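Local structure of tRNA (adenine(22)-N(1))-methyltransferase (Bacillus subtilis, 6Q56) at residues K115-L120 against V157-D162; W132-R137 against D162-Y167; Y138-E143 against V178-A183. The protein catalyses the S-adenosyl-L-methionine-dependent methylation of adenosine 22 of tRNA at N1. The protein carries 2 engineered substitutions. All blocks are in the same frame, centred on the assembly; numbering follows the deposited sequence.

Contact 1 of 3, residues K115-L120 against V157-D162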
loop_
_atom_site.group_PDB
_atom_site.type_symbol
_atom_site.label_atom_id
_atom_site.label_comp_id
_atom_site.label_asym_id
_atom_site.label_seq_id
_atom_site.Cartn_x
_atom_site.Cartn_y
_atom_site.Cartn_z
ATOM N N LYS A 115 -4.869 -2.113 -16.365
ATOM C CA LYS A 115 -5.590 -0.853 -16.355
ATOM C C LYS A 115 -6.310 -0.580 -15.051
ATOM O O LYS A 115 -6.780 0.529 -14.818
ATOM C CB LYS A 115 -6.589 -0.833 -17.501
ATOM C CG LYS A 115 -5.935 -1.016 -18.852
ATOM C CD LYS A 115 -4.896 0.055 -19.088
ATOM C CE LYS A 115 -4.233 -0.120 -20.435
ATOM N NZ LYS A 115 -3.628 -1.471 -20.549
ATOM N N GLU A 116 -6.397 -1.587 -14.200
ATOM C CA GLU A 116 -7.061 -1.419 -12.927
ATOM C C GLU A 116 -6.271 -0.438 -12.094
ATOM O O GLU A 116 -5.053 -0.474 -12.097
ATOM C CB GLU A 116 -7.136 -2.743 -12.173
ATOM C CG GLU A 116 -7.728 -3.896 -12.953
ATOM C CD GLU A 116 -6.677 -4.771 -13.589
ATOM O OE1 GLU A 116 -5.492 -4.402 -13.563
ATOM O OE2 GLU A 116 -7.040 -5.835 -14.110
ATOM N N ARG A 117 -6.957 0.438 -11.378
ATOM C CA ARG A 117 -6.259 1.371 -10.515
ATOM C C ARG A 117 -5.960 0.643 -9.215
ATOM O O ARG A 117 -6.840 0.030 -8.625
ATOM C CB ARG A 117 -7.083 2.618 -10.216
ATOM C CG ARG A 117 -6.488 3.445 -9.094
ATOM C CD ARG A 117 -7.244 4.728 -8.837
ATOM N NE ARG A 117 -7.042 5.691 -9.901
ATOM C CZ ARG A 117 -7.540 6.919 -9.900
ATOM N NH1 ARG A 117 -8.267 7.339 -8.882
ATOM N NH2 ARG A 117 -7.303 7.722 -10.918
ATOM N N LEU A 118 -4.711 0.699 -8.783
ATOM C CA LEU A 118 -4.318 0.051 -7.551
ATOM C C LEU A 118 -4.184 1.095 -6.460
ATOM O O LEU A 118 -3.507 2.092 -6.634
ATOM C CB LEU A 118 -3.002 -0.697 -7.721
ATOM C CG LEU A 118 -2.930 -1.774 -8.801
ATOM C CD1 LEU A 118 -1.538 -2.377 -8.852
ATOM C CD2 LEU A 118 -3.966 -2.855 -8.583
ATOM N N ILE A 119 -4.847 0.850 -5.339
ATOM C CA ILE A 119 -4.804 1.733 -4.191
ATOM C C ILE A 119 -4.302 0.865 -3.055
ATOM O O ILE A 119 -5.051 0.113 -2.444
ATOM C CB ILE A 119 -6.178 2.316 -3.857
ATOM C CG1 ILE A 119 -6.878 2.778 -5.129
ATOM C CG2 ILE A 119 -6.035 3.466 -2.881
ATOM C CD1 ILE A 119 -8.346 3.052 -4.938
ATOM N N LEU A 120 -3.010 0.968 -2.800
ATOM C CA LEU A 120 -2.347 0.158 -1.804
ATOM C C LEU A 120 -1.991 0.922 -0.542
ATOM O O LEU A 120 -1.395 1.984 -0.601
ATOM C CB LEU A 120 -1.092 -0.413 -2.434
ATOM C CG LEU A 120 -1.330 -0.946 -3.846
ATOM C CD1 LEU A 120 -0.037 -1.124 -4.611
ATOM C CD2 LEU A 120 -2.101 -2.246 -3.784
ATOM N N VAL A 157 -1.085 5.007 -4.891
ATOM C CA VAL A 157 -2.048 4.888 -5.961
ATOM C C VAL A 157 -1.311 4.736 -7.264
ATOM O O VAL A 157 -0.455 5.539 -7.594
ATOM C CB VAL A 157 -2.948 6.118 -6.045
ATOM C CG1 VAL A 157 -3.917 5.979 -7.199
ATOM C CG2 VAL A 157 -3.667 6.330 -4.729
ATOM N N ALA A 158 -1.646 3.691 -7.998
ATOM C CA ALA A 158 -0.994 3.430 -9.258
ATOM C C ALA A 158 -1.955 2.972 -10.337
ATOM O O ALA A 158 -2.987 2.386 -10.066
ATOM C CB ALA A 158 0.098 2.400 -9.067
ATOM N N GLU A 159 -1.570 3.259 -11.572
ATOM C CA GLU A 159 -2.324 2.896 -12.762
ATOM C C GLU A 159 -1.323 2.634 -13.878
ATOM O O GLU A 159 -0.166 3.014 -13.764
ATOM C CB GLU A 159 -3.260 4.026 -13.176
ATOM C CG GLU A 159 -4.563 4.075 -12.408
ATOM C CD GLU A 159 -5.404 5.283 -12.754
ATOM O OE1 GLU A 159 -5.017 6.056 -13.642
ATOM O OE2 GLU A 159 -6.460 5.455 -12.131
ATOM N N ALA A 160 -1.748 1.995 -14.957
ATOM C CA ALA A 160 -0.827 1.756 -16.045
ATOM C C ALA A 160 -0.354 3.110 -16.538
ATOM O O ALA A 160 -1.134 4.043 -16.638
ATOM C CB ALA A 160 -1.488 0.981 -17.167
ATOM N N GLY A 161 0.932 3.207 -16.831
ATOM C CA GLY A 161 1.518 4.437 -17.306
ATOM C C GLY A 161 3.026 4.346 -17.373
ATOM O O GLY A 161 3.590 3.262 -17.397
ATOM N N ASP A 162 3.669 5.505 -17.406
ATOM C CA ASP A 162 5.115 5.603 -17.479
ATOM C C ASP A 162 5.695 5.573 -16.079
ATOM O O ASP A 162 5.618 6.546 -15.350
ATOM C CB ASP A 162 5.500 6.896 -18.194
ATOM C CG ASP A 162 6.988 7.150 -18.203
ATOM O OD1 ASP A 162 7.771 6.301 -17.753
ATOM O OD2 ASP A 162 7.377 8.227 -18.672
#

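Contact 2 of 3, residues W132-R137 against D162-Y167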
loop_
_atom_site.group_PDB
_atom_site.type_symbol
_atom_site.label_atom_id
_atom_site.label_comp_id
_atom_site.label_asym_id
_atom_site.label_seq_id
_atom_site.Cartn_x
_atom_site.Cartn_y
_atom_site.Cartn_z
ATOM N N TRP A 132 7.837 -3.469 -6.891
ATOM C CA TRP A 132 6.982 -4.328 -7.690
ATOM C C TRP A 132 6.277 -3.525 -8.775
ATOM O O TRP A 132 6.217 -3.944 -9.914
ATOM C CB TRP A 132 5.954 -5.039 -6.821
ATOM C CG TRP A 132 5.146 -5.994 -7.592
ATOM C CD1 TRP A 132 5.440 -7.290 -7.841
ATOM C CD2 TRP A 132 3.915 -5.726 -8.250
ATOM N NE1 TRP A 132 4.463 -7.856 -8.606
ATOM C CE2 TRP A 132 3.511 -6.913 -8.873
ATOM C CE3 TRP A 132 3.109 -4.598 -8.371
ATOM C CZ2 TRP A 132 2.341 -7.004 -9.602
ATOM C CZ3 TRP A 132 1.952 -4.692 -9.093
ATOM C CH2 TRP A 132 1.576 -5.884 -9.699
ATOM N N LEU A 133 5.745 -2.371 -8.406
ATOM C CA LEU A 133 5.046 -1.512 -9.347
ATOM C C LEU A 133 5.939 -1.111 -10.511
ATOM O O LEU A 133 5.537 -1.170 -11.665
ATOM C CB LEU A 133 4.553 -0.245 -8.655
ATOM C CG LEU A 133 3.363 -0.382 -7.724
ATOM C CD1 LEU A 133 3.054 0.963 -7.110
ATOM C CD2 LEU A 133 2.157 -0.932 -8.455
ATOM N N TYR A 134 7.155 -0.707 -10.198
ATOM C CA TYR A 134 8.098 -0.282 -11.217
ATOM C C TYR A 134 8.423 -1.407 -12.195
ATOM O O TYR A 134 8.852 -1.167 -13.306
ATOM C CB TYR A 134 9.377 0.238 -10.567
ATOM C CG TYR A 134 10.318 0.887 -11.531
ATOM C CD1 TYR A 134 10.234 2.235 -11.806
ATOM C CD2 TYR A 134 11.284 0.149 -12.177
ATOM C CE1 TYR A 134 11.093 2.832 -12.698
ATOM C CE2 TYR A 134 12.146 0.735 -13.072
ATOM C CZ TYR A 134 12.049 2.078 -13.325
ATOM O OH TYR A 134 12.909 2.663 -14.208
ATOM N N LYS A 135 8.391 -2.622 -11.682
ATOM C CA LYS A 135 8.766 -3.785 -12.452
ATOM C C LYS A 135 7.653 -4.235 -13.362
ATOM O O LYS A 135 7.900 -4.721 -14.447
ATOM C CB LYS A 135 9.183 -4.913 -11.507
ATOM C CG LYS A 135 9.164 -6.303 -12.107
ATOM C CD LYS A 135 9.652 -7.351 -11.128
ATOM C CE LYS A 135 8.583 -7.732 -10.122
ATOM N NZ LYS A 135 7.580 -8.672 -10.675
ATOM N N GLU A 136 6.415 -4.092 -12.903
ATOM C CA GLU A 136 5.263 -4.505 -13.693
ATOM C C GLU A 136 4.758 -3.348 -14.542
ATOM O O GLU A 136 3.645 -3.388 -15.066
ATOM C CB GLU A 136 4.144 -5.009 -12.779
ATOM C CG GLU A 136 4.536 -6.199 -11.919
ATOM C CD GLU A 136 4.901 -7.419 -12.741
ATOM O OE1 GLU A 136 4.760 -7.366 -13.982
ATOM O OE2 GLU A 136 5.328 -8.432 -12.149
ATOM N N ARG A 137 5.584 -2.316 -14.674
ATOM C CA ARG A 137 5.705 -0.944 -15.311
ATOM C C ARG A 137 4.692 0.155 -14.865
ATOM O O ARG A 137 4.697 1.274 -15.379
ATOM C CB ARG A 137 5.826 -0.979 -16.868
ATOM C CG ARG A 137 7.031 -1.754 -17.377
ATOM C CD ARG A 137 7.092 -1.751 -18.896
ATOM N NE ARG A 137 7.196 -0.401 -19.440
ATOM C CZ ARG A 137 8.345 0.222 -19.675
ATOM N NH1 ARG A 137 9.496 -0.382 -19.415
ATOM N NH2 ARG A 137 8.346 1.452 -20.172
ATOM N N ASP A 162 3.669 5.505 -17.406
ATOM C CA ASP A 162 5.115 5.603 -17.479
ATOM C C ASP A 162 5.695 5.573 -16.079
ATOM O O ASP A 162 5.618 6.546 -15.350
ATOM C CB ASP A 162 5.500 6.896 -18.194
ATOM C CG ASP A 162 6.988 7.150 -18.203
ATOM O OD1 ASP A 162 7.771 6.301 -17.753
ATOM O OD2 ASP A 162 7.377 8.227 -18.672
ATOM N N ARG A 163 6.283 4.441 -15.732
ATOM C CA ARG A 163 6.872 4.221 -14.410
ATOM C C ARG A 163 7.917 5.229 -13.925
ATOM O O ARG A 163 8.057 5.437 -12.727
ATOM C CB ARG A 163 7.485 2.827 -14.341
ATOM C CG ARG A 163 8.607 2.592 -15.329
ATOM C CD ARG A 163 9.131 1.183 -15.202
ATOM N NE ARG A 163 10.302 0.935 -16.023
ATOM C CZ ARG A 163 10.957 -0.215 -16.030
ATOM N NH1 ARG A 163 10.557 -1.198 -15.253
ATOM N NH2 ARG A 163 12.012 -0.380 -16.800
ATOM N N ASP A 164 8.654 5.839 -14.844
ATOM C CA ASP A 164 9.688 6.800 -14.484
ATOM C C ASP A 164 9.145 8.190 -14.191
ATOM O O ASP A 164 9.745 8.953 -13.453
ATOM C CB ASP A 164 10.710 6.910 -15.614
ATOM C CG ASP A 164 11.642 5.719 -15.685
ATOM O OD1 ASP A 164 11.953 5.139 -14.631
ATOM O OD2 ASP A 164 12.070 5.372 -16.799
ATOM N N ALA A 165 8.012 8.516 -14.790
ATOM C CA ALA A 165 7.409 9.833 -14.630
ATOM C C ALA A 165 7.392 10.356 -13.200
ATOM O O ALA A 165 7.889 11.435 -12.923
ATOM C CB ALA A 165 6.002 9.837 -15.193
ATOM N N ALA A 166 6.799 9.587 -12.303
ATOM C CA ALA A 166 6.685 9.985 -10.906
ATOM C C ALA A 166 8.038 10.162 -10.234
ATOM O O ALA A 166 8.153 10.868 -9.242
ATOM C CB ALA A 166 5.849 8.976 -10.138
ATOM N N TYR A 167 9.059 9.521 -10.783
ATOM C CA TYR A 167 10.397 9.595 -10.218
ATOM C C TYR A 167 11.280 10.663 -10.832
ATOM O O TYR A 167 12.457 10.739 -10.534
ATOM C CB TYR A 167 11.072 8.241 -10.321
ATOM C CG TYR A 167 10.410 7.210 -9.463
ATOM C CD1 TYR A 167 10.687 7.132 -8.120
ATOM C CD2 TYR A 167 9.498 6.330 -9.991
ATOM C CE1 TYR A 167 10.082 6.194 -7.323
ATOM C CE2 TYR A 167 8.887 5.387 -9.206
ATOM C CZ TYR A 167 9.182 5.328 -7.870
ATOM O OH TYR A 167 8.581 4.399 -7.081
HETATM O O HOH W 1 10.820 -4.526 -15.654
#

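Contact 3 of 3, residues Y138-E143 against V178-A183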
loop_
_atom_site.group_PDB
_atom_site.type_symbol
_atom_site.label_atom_id
_atom_site.label_comp_id
_atom_site.label_asym_id
_atom_site.label_seq_id
_atom_site.Cartn_x
_atom_site.Cartn_y
_atom_site.Cartn_z
ATOM N N TYR A 138 3.843 -0.208 -13.910
ATOM C CA TYR A 138 2.834 0.700 -13.385
ATOM C C TYR A 138 3.427 2.073 -13.095
ATOM O O TYR A 138 4.638 2.224 -12.939
ATOM C CB TYR A 138 2.209 0.127 -12.112
ATOM C CG TYR A 138 1.457 -1.167 -12.330
ATOM C CD1 TYR A 138 0.113 -1.159 -12.680
ATOM C CD2 TYR A 138 2.089 -2.394 -12.185
ATOM C CE1 TYR A 138 -0.580 -2.338 -12.881
ATOM C CE2 TYR A 138 1.404 -3.577 -12.383
ATOM C CZ TYR A 138 0.070 -3.544 -12.731
ATOM O OH TYR A 138 -0.616 -4.721 -12.929
ATOM N N ALA A 139 2.554 3.069 -13.026
ATOM C CA ALA A 139 2.951 4.426 -12.759
ATOM C C ALA A 139 2.237 4.907 -11.504
ATOM O O ALA A 139 1.025 4.800 -11.389
ATOM C CB ALA A 139 2.601 5.311 -13.931
ATOM N N LEU A 140 2.998 5.440 -10.562
ATOM C CA LEU A 140 2.417 5.964 -9.347
ATOM C C LEU A 140 1.794 7.282 -9.720
ATOM O O LEU A 140 2.473 8.166 -10.215
ATOM C CB LEU A 140 3.486 6.194 -8.283
ATOM C CG LEU A 140 3.833 5.031 -7.370
ATOM C CD1 LEU A 140 5.170 5.286 -6.698
ATOM C CD2 LEU A 140 2.737 4.826 -6.346
ATOM N N ILE A 141 0.504 7.429 -9.488
ATOM C CA ILE A 141 -0.150 8.674 -9.828
ATOM C C ILE A 141 -0.336 9.561 -8.613
ATOM O O ILE A 141 -0.605 10.740 -8.748
ATOM C CB ILE A 141 -1.478 8.448 -10.556
ATOM C CG1 ILE A 141 -2.443 7.640 -9.697
ATOM C CG2 ILE A 141 -1.219 7.739 -11.868
ATOM C CD1 ILE A 141 -3.782 7.435 -10.355
ATOM N N ASP A 142 -0.178 8.993 -7.426
ATOM C CA ASP A 142 -0.289 9.771 -6.201
ATOM C C ASP A 142 0.074 8.953 -4.983
ATOM O O ASP A 142 -0.007 7.734 -4.983
ATOM C CB ASP A 142 -1.680 10.374 -6.021
ATOM C CG ASP A 142 -1.687 11.550 -5.046
ATOM O OD1 ASP A 142 -0.605 12.022 -4.659
ATOM O OD2 ASP A 142 -2.772 12.008 -4.667
ATOM N N GLU A 143 0.473 9.666 -3.946
ATOM C CA GLU A 143 0.848 9.085 -2.680
ATOM C C GLU A 143 0.441 10.028 -1.580
ATOM O O GLU A 143 0.476 11.236 -1.750
ATOM C CB GLU A 143 2.356 8.938 -2.567
ATOM C CG GLU A 143 3.013 7.925 -3.468
ATOM C CD GLU A 143 4.511 7.890 -3.254
ATOM O OE1 GLU A 143 5.135 8.962 -3.239
ATOM O OE2 GLU A 143 5.055 6.794 -3.092
ATOM N N VAL A 178 11.135 6.034 0.159
ATOM C CA VAL A 178 10.317 6.986 0.882
ATOM C C VAL A 178 9.095 7.480 0.134
ATOM O O VAL A 178 8.192 8.033 0.734
ATOM C CB VAL A 178 11.163 8.189 1.326
ATOM C CG1 VAL A 178 12.349 7.713 2.139
ATOM C CG2 VAL A 178 11.640 8.987 0.133
ATOM N N GLY A 179 9.059 7.278 -1.171
ATOM C CA GLY A 179 7.933 7.730 -1.956
ATOM C C GLY A 179 8.289 8.969 -2.742
ATOM O O GLY A 179 8.623 10.004 -2.178
ATOM N N PRO A 180 8.224 8.877 -4.062
ATOM C CA PRO A 180 8.555 10.024 -4.907
ATOM C C PRO A 180 7.662 11.229 -4.647
ATOM O O PRO A 180 8.160 12.332 -4.533
ATOM C CB PRO A 180 8.354 9.495 -6.325
ATOM C CG PRO A 180 7.512 8.285 -6.190
ATOM C CD PRO A 180 7.784 7.714 -4.846
ATOM N N PHE A 181 6.359 11.013 -4.560
ATOM C CA PHE A 181 5.430 12.098 -4.306
ATOM C C PHE A 181 5.626 12.576 -2.886
ATOM O O PHE A 181 5.697 13.766 -2.626
ATOM C CB PHE A 181 3.988 11.638 -4.489
ATOM C CG PHE A 181 3.589 11.448 -5.919
ATOM C CD1 PHE A 181 3.135 12.509 -6.664
ATOM C CD2 PHE A 181 3.660 10.207 -6.511
ATOM C CE1 PHE A 181 2.765 12.341 -7.980
ATOM C CE2 PHE A 181 3.293 10.032 -7.823
ATOM C CZ PHE A 181 2.847 11.099 -8.562
ATOM N N LEU A 182 5.712 11.628 -1.967
ATOM C CA LEU A 182 5.889 11.950 -0.564
ATOM C C LEU A 182 7.131 12.796 -0.366
ATOM O O LEU A 182 7.126 13.748 0.394
ATOM C CB LEU A 182 5.955 10.676 0.268
ATOM C CG LEU A 182 4.689 9.837 0.144
ATOM C CD1 LEU A 182 4.766 8.582 0.986
ATOM C CD2 LEU A 182 3.463 10.659 0.493
ATOM N N ALA A 183 8.194 12.432 -1.065
ATOM C CA ALA A 183 9.458 13.144 -0.971
ATOM C C ALA A 183 9.319 14.604 -1.379
ATOM O O ALA A 183 9.875 15.471 -0.740
ATOM C CB ALA A 183 10.518 12.462 -1.817
#

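Contact 1 of 3, residues K115-L120 against V157-D162
Arg117 and Glu159 meet across neighbouring strands because Arg117 carries CG anti to its backbone N (chi1 168°) and bends at chi3 (-71°), which swings NE to the Glu159 carboxylate. The two chains cross obliquely, guanidinium and carboxylate planes 26° apart, in a salt bridge: NE of Arg117 faces Glu159 OE2, with a weak bond from NH2 to the same oxygen, which is modelled too close to the guanidinium, so its place is doubtful. Farther back, Glu159 CG packs on Arg117 CB at 3.6 Å, while Arg117 CD rests 3.9 Å from Val157 CG1. In the antiparallel ladder, Leu118 and Ala158 are a hydrogen-bonded pair, with Leu118 N to Ala158 O 2.7 Å and Ala158 N to Leu118 O 2.8 Å. Ile119 and Val157 form the next, non-hydrogen-bonded pair, their side chains side by side and pointing the same way, CG2 of Ile119 4.2 Å from CG2 of Val157. Arg117 NH1 also donates to Tyr16 O in the loop that covers the Ile119–Val157 face. Leu133 of helix 127-135 packs on the Leu118–Ala158 face; parallel strand 90-96 flanks 117-122, and antiparallel strand 151-159 is inserted between 117-122 and 139-148, as in Rossmann-type class I methyltransferases.

Contact 2 of 3, residues W132-R137 against D162-Y167
Arg163 lies flat on the ring of Tyr134 in a stack of cation-pi character, guanidinium and ring centres 4.0 Å apart and planes 9° from parallel, although the two side chains cross at about a right angle. Its CD sits over the middle of the same ring face, 3.5 Å from the Tyr134 centroid. In the guanidinium plane, Arg163 NH1 donates to Tyr134 O at 2.6 Å, so one residue offers both a ring to stack on and a carbonyl to bind. At the ring edge, Tyr134 OH donates to the syn side of Asp164 OD1 at 2.7 Å. The opposite guanidinium face is met by Arg137, whose NH1 comes 3.6 Å from Arg163 NH2. Beyond CG the extended chain of Arg163 (chi2 -179°) lays CD and NE across the Tyr134 face. Asp162 OD1 accepts Asp164 N at 3.1 Å, an Asx turn in the loop that joins strand 151-159 to helix 172-178 and here meets the last turn of helix 127-135. Tyr167, with Leu172 and Met176 of helix 172-178, also packs on Tyr134. An alanine at Tyr134 would probably leave the Arg163 guanidinium without its stacking surface and Asp164 OD1 without its hydroxyl donor. The Asp164 carboxylate is likely to polarise the phenol and favour the stacked cation, whereas the exposed Arg137 adds a like charge that nearby Asp162 may partly offset.

Contact 3 of 3, residues Y138-E143 against V178-A183
Glu143 reaches from its strand to the first turn of helix 180-185, crossing Pro180 at about a right angle and standing beside Phe181 with its carboxylate plane 66° from the phenyl ring. It has CG anti to the carbonyl carbon (chi1 -69°) and is extended at chi2, which carries CD toward the helix start. OE1 is the oxygen that meets the helix: Leu182 N donates to Glu143 OE1 at 3.0 Å, nearly straight and close to the line of the C–O bond, and Phe181 N adds a weak, more bent bond to the same atom. Two backbone N-H groups of the helix start are thereby engaged by a single buried oxygen, an arrangement in which the positive end of the helix dipole would stabilise a carboxylate. OE2 of Glu143 forms a salt bridge with Arg130 of helix 127-135. Phe181 turns its ring back over the strand, with Asp142 CA 4.0 Å from the ring centroid in a CH-pi contact over the face. Leu140 O lies near the ring plane, 3.1 Å from Phe181 CE2 at the rim. The strand is irregular just here: Ile141 and Asp142 both face Val157, a classic beta bulge in the edge strand 139-148 of the Rossmann-type sheet. Asp142 OD1 accepts Glu143 N, while its OD2 bonds Tyr16 OH. On the Leu140 side, CD1 meets Pro180 CG at 3.8 Å, the two side chains at about a right angle, and Leu140 CB touches Phe181 CE2 at 3.9 Å. Leu182 CD2 lies 3.7 Å from Glu143 CB. Gly179, at the N-cap position with positive phi (104°), leaves room for the carboxylate: Glu143 OE2 stands 3.2 Å from Gly179 CA, and any CB there would collide with Glu143 OE1 and also press on the carbonyl O of Val178.

The three contacts lie about 10 to 11 Å apart, centre to centre, and their segments alternate along the chain: 115-120, 132-137 and 138-143 come first, then 157-162, 162-167 and 178-183 in the same order. Contacts 1 and 3 share the antiparallel end of the sheet, where strand 151-159 lies between 117-122 and 139-148. Contact 2 shares Asp162 with contact 1, and its Tyr167 packs on Pro180 of contact 3. Contact 1 lies within the sheet; contact 3 sets helix 180-185 on its edge strand, and Tyr134 and Tyr167 of contact 2 touch helix 172-178. These short helices precede the long helices 188-210 and 215-234.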